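Long-range contacts in succinate-semialdehyde dehydrogenase (Synechococcus sp., PDB 4ITB), which probably oxidises succinate semialdehyde to succinate with NADP+ as hydride acceptor: residues Thr73-Thr78 / Asn133-Gln138; Lys225-Glu230 / Ser433-Glu438; Gly233-Val238 / Ser263-Lys268. All coordinates share one frame; numbering follows the deposited sequence.

Contact 1. Residues Thr73-Thr78 / Asn133-Gln138; sequences TEMGKT and NFPFWQ. With SSN (4-oxobutanoic acid), chain D; NDP (NADPH dihydro-nicotinamide-adenine-dinucleotide phosphate), chain C.
The ammonium end of K77 rests against the phenyl ring of F134 without any hydrogen bond joining the two segments: NZ lies 3.5 Å from F134 CD2, approaching the ring obliquely, with the two side chains roughly at right angles. A bend at chi3 (-71°) swings NZ toward the F134 ring. NZ is satisfied by a salt bridge to E85 and a hydrogen bond to N259, which probably fix it more firmly than the ring does. M75 makes the apolar part of the contact. Folded at three successive torsions, its chain brings CE to 3.6 Å from the backbone O of N133, while its CG packs 4.1 Å from P135 CG.

The 133-138 segment thus rests on M75 and K77 and carries ligand-binding groups. N133 ND2 donates to O4 of the bound 4-oxobutanoic acid (3.1 Å) and, weakly, to the carboxamide O7N of NADPH; Q262 is a further polar partner of this side chain. N133 ND2 and the backbone N of C264 both donate to O4, consistent with the oxyanion hole of aldehyde dehydrogenases. W137 NE1 points in the plane of its indole to carboxylate O1 of the same ligand, a nearly straight bond (3.0 Å, 161°), and carboxylate O2 sits 4.1 Å above one face of F134, displaced toward its rim.

The contact joins the C-terminal end of helix 64-75 to the loop leading into helix 137-148. Helix 79-103 approaches F134, P135, F136 and W137, with E85 accepting from the backbone N of both F136 and W137, and helix 162-175 packs against P135 and F136.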
loop_
_atom_site.group_PDB
_atom_site.type_symbol
_atom_site.label_atom_id
_atom_site.label_comp_id
_atom_site.label_asym_id
_atom_site.label_seq_id
_atom_site.Cartn_x
_atom_site.Cartn_y
_atom_site.Cartn_z
ATOM N N THR A 73 -23.051 10.702 -24.101
ATOM C CA THR A 73 -22.522 11.008 -25.424
ATOM C C THR A 73 -21.163 10.357 -25.656
ATOM O O THR A 73 -20.913 9.802 -26.725
ATOM C CB THR A 73 -22.393 12.523 -25.621
ATOM O OG1 THR A 73 -23.695 13.111 -25.538
ATOM C CG2 THR A 73 -21.756 12.857 -26.970
ATOM N N GLU A 74 -20.283 10.421 -24.656
ATOM C CA GLU A 74 -18.922 9.931 -24.840
ATOM C C GLU A 74 -18.784 8.422 -24.728
ATOM O O GLU A 74 -17.999 7.822 -25.449
ATOM C CB GLU A 74 -17.943 10.612 -23.874
ATOM C CG GLU A 74 -17.757 12.090 -24.131
ATOM C CD GLU A 74 -16.460 12.617 -23.563
ATOM O OE1 GLU A 74 -16.264 12.527 -22.329
ATOM O OE2 GLU A 74 -15.638 13.127 -24.357
ATOM N N MET A 75 -19.526 7.812 -23.804
ATOM C CA MET A 75 -19.284 6.407 -23.493
ATOM C C MET A 75 -20.512 5.490 -23.421
ATOM O O MET A 75 -20.364 4.314 -23.124
ATOM C CB MET A 75 -18.361 6.249 -22.273
ATOM C CG MET A 75 -18.778 7.024 -21.018
ATOM S SD MET A 75 -20.282 6.392 -20.186
ATOM C CE MET A 75 -19.769 4.696 -19.827
ATOM N N GLY A 76 -21.703 6.023 -23.690
ATOM C CA GLY A 76 -22.857 5.188 -24.004
ATOM C C GLY A 76 -23.725 4.655 -22.877
ATOM O O GLY A 76 -24.705 3.959 -23.141
ATOM N N LYS A 77 -23.392 4.955 -21.624
ATOM C CA LYS A 77 -24.263 4.509 -20.530
ATOM C C LYS A 77 -25.588 5.269 -20.602
ATOM O O LYS A 77 -25.639 6.373 -21.151
ATOM C CB LYS A 77 -23.595 4.675 -19.161
ATOM C CG LYS A 77 -23.525 6.106 -18.660
ATOM C CD LYS A 77 -22.727 6.203 -17.356
ATOM C CE LYS A 77 -23.475 5.589 -16.197
ATOM N NZ LYS A 77 -22.507 5.057 -15.181
ATOM N N THR A 78 -26.666 4.693 -20.073
ATOM C CA THR A 78 -27.953 5.371 -20.169
ATOM C C THR A 78 -27.897 6.714 -19.455
ATOM O O THR A 78 -27.186 6.874 -18.457
ATOM C CB THR A 78 -29.110 4.555 -19.587
ATOM O OG1 THR A 78 -28.917 4.394 -18.179
ATOM C CG2 THR A 78 -29.205 3.188 -20.264
ATOM N N ASN A 133 -15.548 3.828 -17.710
ATOM C CA ASN A 133 -16.845 3.203 -17.404
ATOM C C ASN A 133 -17.699 3.950 -16.384
ATOM O O ASN A 133 -18.924 3.909 -16.447
ATOM C CB ASN A 133 -16.708 1.710 -17.070
ATOM C CG ASN A 133 -15.953 1.456 -15.789
ATOM O OD1 ASN A 133 -15.080 2.238 -15.392
ATOM N ND2 ASN A 133 -16.274 0.345 -15.134
ATOM N N PHE A 134 -17.039 4.644 -15.461
ATOM C CA PHE A 134 -17.724 5.546 -14.541
ATOM C C PHE A 134 -16.901 6.822 -14.553
ATOM O O PHE A 134 -16.123 7.101 -13.631
ATOM C CB PHE A 134 -17.839 4.943 -13.133
ATOM C CG PHE A 134 -18.747 3.743 -13.064
ATOM C CD1 PHE A 134 -18.229 2.459 -13.142
ATOM C CD2 PHE A 134 -20.114 3.907 -12.940
ATOM C CE1 PHE A 134 -19.068 1.350 -13.094
ATOM C CE2 PHE A 134 -20.963 2.796 -12.882
ATOM C CZ PHE A 134 -20.431 1.523 -12.962
ATOM N N PRO A 135 -17.049 7.608 -15.624
ATOM C CA PRO A 135 -16.082 8.681 -15.879
ATOM C C PRO A 135 -16.165 9.854 -14.905
ATOM O O PRO A 135 -15.220 10.640 -14.850
ATOM C CB PRO A 135 -16.420 9.120 -17.306
ATOM C CG PRO A 135 -17.871 8.778 -17.472
ATOM C CD PRO A 135 -18.109 7.541 -16.646
ATOM N N PHE A 136 -17.268 9.985 -14.171
ATOM C CA PHE A 136 -17.347 10.970 -13.088
ATOM C C PHE A 136 -17.074 10.326 -11.729
ATOM O O PHE A 136 -16.220 10.789 -10.964
ATOM C CB PHE A 136 -18.726 11.646 -13.069
ATOM C CG PHE A 136 -18.826 12.874 -13.942
ATOM C CD1 PHE A 136 -18.550 12.810 -15.307
ATOM C CD2 PHE A 136 -19.231 14.088 -13.405
ATOM C CE1 PHE A 136 -18.665 13.943 -16.115
ATOM C CE2 PHE A 136 -19.348 15.216 -14.208
ATOM C CZ PHE A 136 -19.057 15.146 -15.553
ATOM N N TRP A 137 -17.811 9.260 -11.426
ATOM C CA TRP A 137 -17.744 8.634 -10.109
ATOM C C TRP A 137 -16.347 8.142 -9.742
ATOM O O TRP A 137 -15.899 8.347 -8.625
ATOM C CB TRP A 137 -18.786 7.514 -10.022
ATOM C CG TRP A 137 -18.552 6.498 -8.940
ATOM C CD1 TRP A 137 -18.247 5.179 -9.112
ATOM C CD2 TRP A 137 -18.614 6.717 -7.523
ATOM N NE1 TRP A 137 -18.113 4.565 -7.889
ATOM C CE2 TRP A 137 -18.332 5.487 -6.900
ATOM C CE3 TRP A 137 -18.881 7.837 -6.725
ATOM C CZ2 TRP A 137 -18.313 5.344 -5.511
ATOM C CZ3 TRP A 137 -18.858 7.696 -5.345
ATOM C CH2 TRP A 137 -18.569 6.460 -4.752
ATOM N N GLN A 138 -15.652 7.487 -10.667
ATOM C CA GLN A 138 -14.312 7.000 -10.337
ATOM C C GLN A 138 -13.389 8.153 -9.983
ATOM O O GLN A 138 -12.546 8.045 -9.085
ATOM C CB GLN A 138 -13.709 6.217 -11.495
ATOM C CG GLN A 138 -14.538 5.058 -11.963
ATOM C CD GLN A 138 -14.053 3.749 -11.415
ATOM O OE1 GLN A 138 -13.434 3.694 -10.351
ATOM N NE2 GLN A 138 -14.321 2.675 -12.147
HETATM C C1 SSN D . -18.499 0.951 -8.843
HETATM O O1 SSN D . -17.926 1.581 -7.912
HETATM C C2 SSN D . -17.733 0.144 -9.838
HETATM O O2 SSN D . -19.747 1.000 -8.949
HETATM C C3 SSN D . -16.250 0.260 -9.926
HETATM C C4 SSN D . -15.534 -0.625 -10.898
HETATM O O4 SSN D . -15.990 -0.680 -12.208
HETATM P PA NDP C . -7.518 0.198 -19.766
HETATM O O1A NDP C . -6.978 -0.479 -18.536
HETATM O O2A NDP C . -6.673 0.210 -21.009
HETATM O O5B NDP C . -7.789 1.743 -19.402
HETATM C C5B NDP C . -7.877 2.264 -18.071
HETATM C C4B NDP C . -7.025 3.525 -17.930
HETATM O O4B NDP C . -5.646 3.144 -17.934
HETATM C C3B NDP C . -7.181 4.522 -19.076
HETATM O O3B NDP C . -6.957 5.843 -18.563
HETATM C C2B NDP C . -6.031 4.128 -19.980
HETATM O O2B NDP C . -5.625 5.179 -20.837
HETATM C C1B NDP C . -4.967 3.878 -18.954
HETATM N N9A NDP C . -3.870 3.004 -19.379
HETATM C C8A NDP C . -3.922 1.934 -20.204
HETATM N N7A NDP C . -2.692 1.367 -20.310
HETATM C C5A NDP C . -1.863 2.068 -19.519
HETATM C C6A NDP C . -0.439 2.027 -19.167
HETATM N N6A NDP C . 0.364 1.067 -19.683
HETATM N N1A NDP C . 0.013 2.963 -18.310
HETATM C C2A NDP C . -0.768 3.917 -17.786
HETATM N N3A NDP C . -2.070 4.029 -18.076
HETATM C C4A NDP C . -2.643 3.144 -18.915
HETATM O O3 NDP C . -8.963 -0.419 -20.138
HETATM P PN NDP C . -9.612 -0.716 -21.597
HETATM O O1N NDP C . -8.597 -1.227 -22.597
HETATM O O2N NDP C . -10.498 0.443 -21.964
HETATM O O5D NDP C . -10.565 -1.937 -21.165
HETATM C C5D NDP C . -10.065 -3.270 -21.280
HETATM C C4D NDP C . -10.595 -4.140 -20.147
HETATM O O4D NDP C . -10.090 -3.709 -18.878
HETATM C C3D NDP C . -12.104 -4.067 -19.999
HETATM O O3D NDP C . -12.777 -4.963 -20.879
HETATM C C2D NDP C . -12.281 -4.495 -18.563
HETATM O O2D NDP C . -12.149 -5.921 -18.498
HETATM C C1D NDP C . -11.096 -3.842 -17.860
HETATM N N1N NDP C . -11.493 -2.541 -17.278
HETATM C C2N NDP C . -11.743 -2.477 -15.962
HETATM C C3N NDP C . -12.398 -1.384 -15.396
HETATM C C7N NDP C . -12.661 -1.326 -13.918
HETATM O O7N NDP C . -13.587 -0.648 -13.493
HETATM N N7N NDP C . -11.875 -1.998 -13.084
HETATM C C4N NDP C . -12.860 -0.227 -16.248
HETATM C C5N NDP C . -12.273 -0.294 -17.579
HETATM C C6N NDP C . -11.616 -1.429 -18.033
HETATM P P2B NDP C . -6.069 5.224 -22.380
HETATM O O1X NDP C . -5.365 6.449 -22.877
HETATM O O2X NDP C . -5.513 3.950 -22.991
HETATM O O3X NDP C . -7.565 5.292 -22.447
#

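Contact 2. Residues Lys225-Glu230 / Ser433-Glu438. With SSN (4-oxobutanoic acid), chain D; EDO (1,2-ethanediol), chain J; EDO (1,2-ethanediol), chain K.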
loop_
_atom_site.group_PDB
_atom_site.type_symbol
_atom_site.label_atom_id
_atom_site.label_comp_id
_atom_site.label_asym_id
_atom_site.label_seq_id
_atom_site.Cartn_x
_atom_site.Cartn_y
_atom_site.Cartn_z
ATOM N N LYS A 225 7.236 4.430 -4.782
ATOM C CA LYS A 225 6.016 5.205 -4.581
ATOM C C LYS A 225 4.830 4.295 -4.344
ATOM O O LYS A 225 4.653 3.318 -5.063
ATOM C CB LYS A 225 5.767 6.127 -5.778
ATOM C CG LYS A 225 6.858 7.185 -5.908
ATOM C CD LYS A 225 6.748 8.019 -7.166
ATOM C CE LYS A 225 7.981 8.902 -7.282
ATOM N NZ LYS A 225 7.903 9.872 -8.408
ATOM N N PRO A 226 4.009 4.618 -3.335
ATOM C CA PRO A 226 2.860 3.768 -3.024
ATOM C C PRO A 226 1.756 3.873 -4.065
ATOM O O PRO A 226 1.603 4.923 -4.720
ATOM C CB PRO A 226 2.377 4.317 -1.676
ATOM C CG PRO A 226 2.768 5.747 -1.702
ATOM C CD PRO A 226 4.084 5.797 -2.453
ATOM N N THR A 227 1.003 2.783 -4.207
ATOM C CA THR A 227 -0.111 2.705 -5.144
ATOM C C THR A 227 -1.349 2.072 -4.527
ATOM O O THR A 227 -1.291 1.438 -3.472
ATOM C CB THR A 227 0.242 1.880 -6.394
ATOM O OG1 THR A 227 0.686 0.582 -5.999
ATOM C CG2 THR A 227 1.329 2.553 -7.201
ATOM N N LEU A 228 -2.462 2.251 -5.219
ATOM C CA LEU A 228 -3.709 1.551 -4.964
ATOM C C LEU A 228 -4.219 1.154 -6.340
ATOM O O LEU A 228 -4.232 1.986 -7.253
ATOM C CB LEU A 228 -4.722 2.472 -4.267
ATOM C CG LEU A 228 -6.107 1.872 -3.949
ATOM C CD1 LEU A 228 -6.691 2.576 -2.734
ATOM C CD2 LEU A 228 -7.075 1.976 -5.123
ATOM N N LEU A 229 -4.630 -0.101 -6.492
ATOM C CA LEU A 229 -5.140 -0.620 -7.756
ATOM C C LEU A 229 -6.513 -1.243 -7.559
ATOM O O LEU A 229 -6.712 -2.058 -6.655
ATOM C CB LEU A 229 -4.207 -1.703 -8.304
ATOM C CG LEU A 229 -2.770 -1.313 -8.648
ATOM C CD1 LEU A 229 -2.031 -2.509 -9.201
ATOM C CD2 LEU A 229 -2.735 -0.167 -9.651
ATOM N N GLU A 230 -7.450 -0.880 -8.427
ATOM C CA GLU A 230 -8.714 -1.597 -8.516
ATOM C C GLU A 230 -8.890 -2.029 -9.952
ATOM O O GLU A 230 -9.112 -1.207 -10.845
ATOM C CB GLU A 230 -9.889 -0.746 -8.053
ATOM C CG GLU A 230 -11.196 -1.534 -7.944
ATOM C CD GLU A 230 -12.136 -1.258 -9.098
ATOM O OE1 GLU A 230 -12.220 -2.105 -10.008
ATOM O OE2 GLU A 230 -12.787 -0.193 -9.086
ATOM N N SER A 433 -7.522 -8.648 -8.632
ATOM C CA SER A 433 -8.376 -7.459 -8.672
ATOM C C SER A 433 -7.751 -6.232 -8.020
ATOM O O SER A 433 -8.310 -5.140 -8.094
ATOM C CB SER A 433 -9.732 -7.726 -8.038
ATOM O OG SER A 433 -10.438 -8.711 -8.770
ATOM N N GLY A 434 -6.593 -6.405 -7.385
ATOM C CA GLY A 434 -5.886 -5.270 -6.822
ATOM C C GLY A 434 -5.716 -5.315 -5.321
ATOM O O GLY A 434 -5.760 -6.371 -4.689
ATOM N N TYR A 435 -5.481 -4.141 -4.753
ATOM C CA TYR A 435 -5.171 -3.998 -3.341
ATOM C C TYR A 435 -5.396 -2.548 -2.951
ATOM O O TYR A 435 -5.457 -1.651 -3.801
ATOM C CB TYR A 435 -3.721 -4.431 -3.043
ATOM C CG TYR A 435 -2.699 -3.786 -3.961
ATOM C CD1 TYR A 435 -2.156 -4.485 -5.030
ATOM C CD2 TYR A 435 -2.299 -2.469 -3.771
ATOM C CE1 TYR A 435 -1.227 -3.892 -5.880
ATOM C CE2 TYR A 435 -1.371 -1.861 -4.618
ATOM C CZ TYR A 435 -0.851 -2.579 -5.671
ATOM O OH TYR A 435 0.066 -2.012 -6.529
ATOM N N GLY A 436 -5.522 -2.323 -1.652
ATOM C CA GLY A 436 -5.846 -1.004 -1.150
ATOM C C GLY A 436 -7.348 -0.800 -1.129
ATOM O O GLY A 436 -8.103 -1.521 -1.779
ATOM N N ARG A 437 -7.793 0.188 -0.363
ATOM C CA ARG A 437 -9.215 0.463 -0.223
ATOM C C ARG A 437 -9.526 1.939 -0.437
ATOM O O ARG A 437 -8.862 2.811 0.128
ATOM C CB ARG A 437 -9.710 0.029 1.167
ATOM C CG ARG A 437 -9.584 -1.472 1.456
ATOM C CD ARG A 437 -10.525 -2.282 0.600
ATOM N NE ARG A 437 -10.471 -3.732 0.818
ATOM C CZ ARG A 437 -9.766 -4.579 0.076
ATOM N NH1 ARG A 437 -8.983 -4.128 -0.895
ATOM N NH2 ARG A 437 -9.828 -5.883 0.316
ATOM N N GLU A 438 -10.553 2.203 -1.235
ATOM C CA GLU A 438 -11.098 3.545 -1.384
ATOM C C GLU A 438 -12.344 3.625 -0.519
ATOM O O GLU A 438 -12.822 2.596 -0.050
ATOM C CB GLU A 438 -11.460 3.826 -2.844
ATOM C CG GLU A 438 -10.275 3.843 -3.796
ATOM C CD GLU A 438 -10.640 4.381 -5.161
ATOM O OE1 GLU A 438 -10.055 5.408 -5.565
ATOM O OE2 GLU A 438 -11.510 3.778 -5.825
HETATM C C1 SSN D . -18.499 0.951 -8.843
HETATM O O1 SSN D . -17.926 1.581 -7.912
HETATM C C2 SSN D . -17.733 0.144 -9.838
HETATM O O2 SSN D . -19.747 1.000 -8.949
HETATM C C3 SSN D . -16.250 0.260 -9.926
HETATM C C4 SSN D . -15.534 -0.625 -10.898
HETATM O O4 SSN D . -15.990 -0.680 -12.208
HETATM C C1 EDO J . 0.656 -0.317 -1.009
HETATM O O1 EDO J . 0.900 -1.610 -1.583
HETATM C C2 EDO J . 1.569 0.748 -1.609
HETATM O O2 EDO J . 1.901 0.405 -2.957
HETATM C C1 EDO K . 3.759 0.513 -5.478
HETATM O O1 EDO K . 5.122 0.734 -5.051
HETATM C C2 EDO K . 3.347 -0.942 -5.295
HETATM O O2 EDO K . 3.364 -1.603 -6.561
HETATM O O HOH W 1 -8.592 -2.101 -4.538
#
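Strand 227-230 runs into the LELGG sequence, the aldehyde dehydrogenase signature carrying E230, and pairs antiparallel with the short strand 434-435. L229 and Y435 form the hydrogen-bonded pair: L229 N donates to Y435 O (3.2 Å), and Y435 N returns a bond to L229 O (3.1 Å). G434 lies so close that a side chain there would run into L229 O.

The Y435 side chain lies along strand 227-230, with CG held between the backbone N and the carbonyl carbon (chi1 50°). This sets one ring face over L229 N, the ring edge in plane with T227 O, and OH 2.7 Å from T227 OG1 in a hydroxyl-hydroxyl hydrogen bond. L229 lies alongside, its CD1 3.7 Å from Y435 CE1. L228 divides its branches between R437 and E438: CD1 meets R437 N at 3.5 Å, and CD2 meets E438 CG at 3.9 Å. E438 and E230 both form salt bridges with R141. E230 OE2 lies 3.3 Å from C4 of the bound 4-oxobutanoic acid, and its OE1 hydrogen-bonds NADPH.

Y435 further packs on P226 of the second subunit. Within the chain, strand 227-230 also pairs in parallel with strand 201-207, and helix 210-222 packs on T227, L229 and Y435.

Contact 3. Residues Gly233-Val238 / Ser263-Lys268. With SSN (4-oxobutanoic acid), chain D; NDP (NADPH dihydro-nicotinamide-adenine-dinucleotide phosphate), chain C.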
loop_
_atom_site.group_PDB
_atom_site.type_symbol
_atom_site.label_atom_id
_atom_site.label_comp_id
_atom_site.label_asym_id
_atom_site.label_seq_id
_atom_site.Cartn_x
_atom_site.Cartn_y
_atom_site.Cartn_z
ATOM N N GLY A 233 -13.086 -7.706 -12.180
ATOM C CA GLY A 233 -13.541 -8.832 -11.394
ATOM C C GLY A 233 -14.316 -9.793 -12.270
ATOM O O GLY A 233 -14.672 -9.487 -13.404
ATOM N N SER A 234 -14.566 -10.980 -11.743
ATOM C CA SER A 234 -15.536 -11.876 -12.347
ATOM C C SER A 234 -16.400 -12.364 -11.202
ATOM O O SER A 234 -16.381 -13.542 -10.833
ATOM C CB SER A 234 -14.846 -13.027 -13.080
ATOM O OG SER A 234 -15.809 -13.819 -13.763
ATOM N N ASP A 235 -17.147 -11.435 -10.623
ATOM C CA ASP A 235 -17.812 -11.675 -9.357
ATOM C C ASP A 235 -18.865 -12.768 -9.465
ATOM O O ASP A 235 -19.651 -12.797 -10.415
ATOM C CB ASP A 235 -18.482 -10.396 -8.852
ATOM C CG ASP A 235 -17.492 -9.299 -8.463
ATOM O OD1 ASP A 235 -16.251 -9.443 -8.638
ATOM O OD2 ASP A 235 -17.985 -8.269 -7.954
ATOM N N PRO A 236 -18.895 -13.672 -8.477
ATOM C CA PRO A 236 -19.952 -14.685 -8.437
ATOM C C PRO A 236 -21.252 -14.106 -7.881
ATOM O O PRO A 236 -21.251 -13.157 -7.091
ATOM C CB PRO A 236 -19.386 -15.725 -7.469
ATOM C CG PRO A 236 -18.552 -14.899 -6.515
ATOM C CD PRO A 236 -17.919 -13.836 -7.383
ATOM N N PHE A 237 -22.365 -14.679 -8.333
ATOM C CA PHE A 237 -23.697 -14.363 -7.840
ATOM C C PHE A 237 -24.288 -15.730 -7.530
ATOM O O PHE A 237 -24.713 -16.456 -8.435
ATOM C CB PHE A 237 -24.489 -13.624 -8.930
ATOM C CG PHE A 237 -25.784 -12.991 -8.457
ATOM C CD1 PHE A 237 -26.972 -13.718 -8.453
ATOM C CD2 PHE A 237 -25.826 -11.659 -8.064
ATOM C CE1 PHE A 237 -28.160 -13.125 -8.048
ATOM C CE2 PHE A 237 -27.010 -11.075 -7.648
ATOM C CZ PHE A 237 -28.178 -11.812 -7.647
ATOM N N VAL A 238 -24.245 -16.104 -6.251
ATOM C CA VAL A 238 -24.574 -17.455 -5.813
ATOM C C VAL A 238 -25.993 -17.492 -5.281
ATOM O O VAL A 238 -26.368 -16.677 -4.434
ATOM C CB VAL A 238 -23.606 -17.922 -4.702
ATOM C CG1 VAL A 238 -23.871 -19.379 -4.352
ATOM C CG2 VAL A 238 -22.144 -17.731 -5.130
ATOM N N SER A 263 -19.043 -3.055 -15.613
ATOM C CA SER A 263 -18.693 -2.753 -14.231
ATOM C C SER A 263 -17.810 -3.832 -13.658
ATOM O O SER A 263 -18.039 -5.026 -13.875
ATOM C CB SER A 263 -19.938 -2.631 -13.361
ATOM O OG SER A 263 -19.557 -2.530 -11.997
ATOM N N CYS A 264 -16.812 -3.397 -12.900
ATOM C CA CYS A 264 -15.908 -4.276 -12.182
ATOM C C CYS A 264 -16.653 -5.215 -11.227
ATOM O O CYS A 264 -16.213 -6.332 -10.995
ATOM C CB CYS A 264 -14.899 -3.423 -11.407
ATOM S SG CYS A 264 -15.650 -2.358 -10.135
ATOM N N ILE A 265 -17.778 -4.741 -10.691
ATOM C CA ILE A 265 -18.592 -5.510 -9.745
ATOM C C ILE A 265 -19.933 -5.955 -10.332
ATOM O O ILE A 265 -20.879 -6.218 -9.592
ATOM C CB ILE A 265 -18.829 -4.752 -8.411
ATOM C CG1 ILE A 265 -19.400 -3.359 -8.677
ATOM C CG2 ILE A 265 -17.537 -4.683 -7.597
ATOM C CD1 ILE A 265 -19.757 -2.576 -7.411
ATOM N N ALA A 266 -20.017 -6.050 -11.655
ATOM C CA ALA A 266 -21.147 -6.746 -12.267
ATOM C C ALA A 266 -21.209 -8.166 -11.727
ATOM O O ALA A 266 -20.174 -8.775 -11.423
ATOM C CB ALA A 266 -20.998 -6.789 -13.760
ATOM N N ALA A 267 -22.419 -8.708 -11.619
ATOM C CA ALA A 267 -22.575 -10.141 -11.428
ATOM C C ALA A 267 -22.202 -10.805 -12.750
ATOM O O ALA A 267 -22.918 -10.651 -13.745
ATOM C CB ALA A 267 -24.011 -10.463 -11.073
ATOM N N LYS A 268 -21.094 -11.532 -12.777
ATOM C CA LYS A 268 -20.627 -12.100 -14.040
ATOM C C LYS A 268 -20.829 -13.616 -14.149
ATOM O O LYS A 268 -21.081 -14.138 -15.240
ATOM C CB LYS A 268 -19.168 -11.705 -14.315
ATOM C CG LYS A 268 -18.934 -10.192 -14.314
ATOM C CD LYS A 268 -17.750 -9.775 -15.196
ATOM C CE LYS A 268 -17.610 -8.245 -15.280
ATOM N NZ LYS A 268 -16.876 -7.632 -14.128
HETATM C C1 SSN D . -18.499 0.951 -8.843
HETATM O O1 SSN D . -17.926 1.581 -7.912
HETATM C C2 SSN D . -17.733 0.144 -9.838
HETATM O O2 SSN D . -19.747 1.000 -8.949
HETATM C C3 SSN D . -16.250 0.260 -9.926
HETATM C C4 SSN D . -15.534 -0.625 -10.898
HETATM O O4 SSN D . -15.990 -0.680 -12.208
HETATM P PA NDP C . -7.518 0.198 -19.766
HETATM O O1A NDP C . -6.978 -0.479 -18.536
HETATM O O2A NDP C . -6.673 0.210 -21.009
HETATM O O5B NDP C . -7.789 1.743 -19.402
HETATM C C5B NDP C . -7.877 2.264 -18.071
HETATM C C4B NDP C . -7.025 3.525 -17.930
HETATM O O4B NDP C . -5.646 3.144 -17.934
HETATM C C3B NDP C . -7.181 4.522 -19.076
HETATM O O3B NDP C . -6.957 5.843 -18.563
HETATM C C2B NDP C . -6.031 4.128 -19.980
HETATM O O2B NDP C . -5.625 5.179 -20.837
HETATM C C1B NDP C . -4.967 3.878 -18.954
HETATM N N9A NDP C . -3.870 3.004 -19.379
HETATM C C8A NDP C . -3.922 1.934 -20.204
HETATM N N7A NDP C . -2.692 1.367 -20.310
HETATM C C5A NDP C . -1.863 2.068 -19.519
HETATM C C6A NDP C . -0.439 2.027 -19.167
HETATM N N6A NDP C . 0.364 1.067 -19.683
HETATM N N1A NDP C . 0.013 2.963 -18.310
HETATM C C2A NDP C . -0.768 3.917 -17.786
HETATM N N3A NDP C . -2.070 4.029 -18.076
HETATM C C4A NDP C . -2.643 3.144 -18.915
HETATM O O3 NDP C . -8.963 -0.419 -20.138
HETATM P PN NDP C . -9.612 -0.716 -21.597
HETATM O O1N NDP C . -8.597 -1.227 -22.597
HETATM O O2N NDP C . -10.498 0.443 -21.964
HETATM O O5D NDP C . -10.565 -1.937 -21.165
HETATM C C5D NDP C . -10.065 -3.270 -21.280
HETATM C C4D NDP C . -10.595 -4.140 -20.147
HETATM O O4D NDP C . -10.090 -3.709 -18.878
HETATM C C3D NDP C . -12.104 -4.067 -19.999
HETATM O O3D NDP C . -12.777 -4.963 -20.879
HETATM C C2D NDP C . -12.281 -4.495 -18.563
HETATM O O2D NDP C . -12.149 -5.921 -18.498
HETATM C C1D NDP C . -11.096 -3.842 -17.860
HETATM N N1N NDP C . -11.493 -2.541 -17.278
HETATM C C2N NDP C . -11.743 -2.477 -15.962
HETATM C C3N NDP C . -12.398 -1.384 -15.396
HETATM C C7N NDP C . -12.661 -1.326 -13.918
HETATM O O7N NDP C . -13.587 -0.648 -13.493
HETATM N N7N NDP C . -11.875 -1.998 -13.084
HETATM C C4N NDP C . -12.860 -0.227 -16.248
HETATM C C5N NDP C . -12.273 -0.294 -17.579
HETATM C C6N NDP C . -11.616 -1.429 -18.033
HETATM P P2B NDP C . -6.069 5.224 -22.380
HETATM O O1X NDP C . -5.365 6.449 -22.877
HETATM O O2X NDP C . -5.513 3.950 -22.991
HETATM O O3X NDP C . -7.565 5.292 -22.447
HETATM O O HOH W 2 -17.461 -8.699 -11.572
HETATM O O HOH W 3 -20.601 -8.315 -7.729
#
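K268 and G233 meet where the lysine chain runs back along its own segment and turns at its last torsion (chi4 83°). NZ thereby reaches G233 O from above the carbonyl plane (3.0 Å) and S263 O close to the carbonyl plane (2.9 Å). A water and the carboxylate of E361, in a salt bridge, complete its surroundings, which probably compensates its buried charge. Replacing the lysine with a methionine would probably leave E361 without this countercharge and the carbonyls of G233 and S263 without this shared donor, freeing the loop before it to shift.

The D235 carboxylate runs alongside the I265 side chain in the same direction. OD2 of D235 touches I265 CA at 3.3 Å and reaches I265 O through a water, while its OD1 takes a bond from G390 N. Farther along, the F237 ring approaches A267 obliquely, CD2 lying 3.7 Å from the methyl CB, and K268 N donates to D235 O (3.0 Å).

The type I turn S263-A266, in which S263 OG accepts from I265 N as an ST turn, presents C264. Its SG is bonded to C4 of 4-oxobutanoic acid (1.9 Å) and its N donates to O4 (2.9 Å), consistent with a trapped thiohemiacetal. This is the nucleophilic-cysteine loop of aldehyde dehydrogenases, set at the start of the second strand of the beta-alpha-beta unit formed by 235-239, 245-257 and 267-273.

Overall arrangement
From the N terminus, contact 1 closes first, fastening the end of helix 64-75 to the loop before helix 137-148 across 54 intervening residues; it is complete before the others open. Contact 2 begins at 225-230 and closes only at 433-438, after 202 residues. Contact 3 is nested within that long loop: its 233-238 segment follows almost directly on strand 227-230, and the loop it closes is only 24 residues long. Contact 2 belongs to the mixed sheet containing strands 115-129 and 201-207, contact 3 to the seven-stranded sheet. The three converge on the bound 4-oxobutanoic acid, where N133, E230 and C264 come from contacts 1, 2 and 3 in turn.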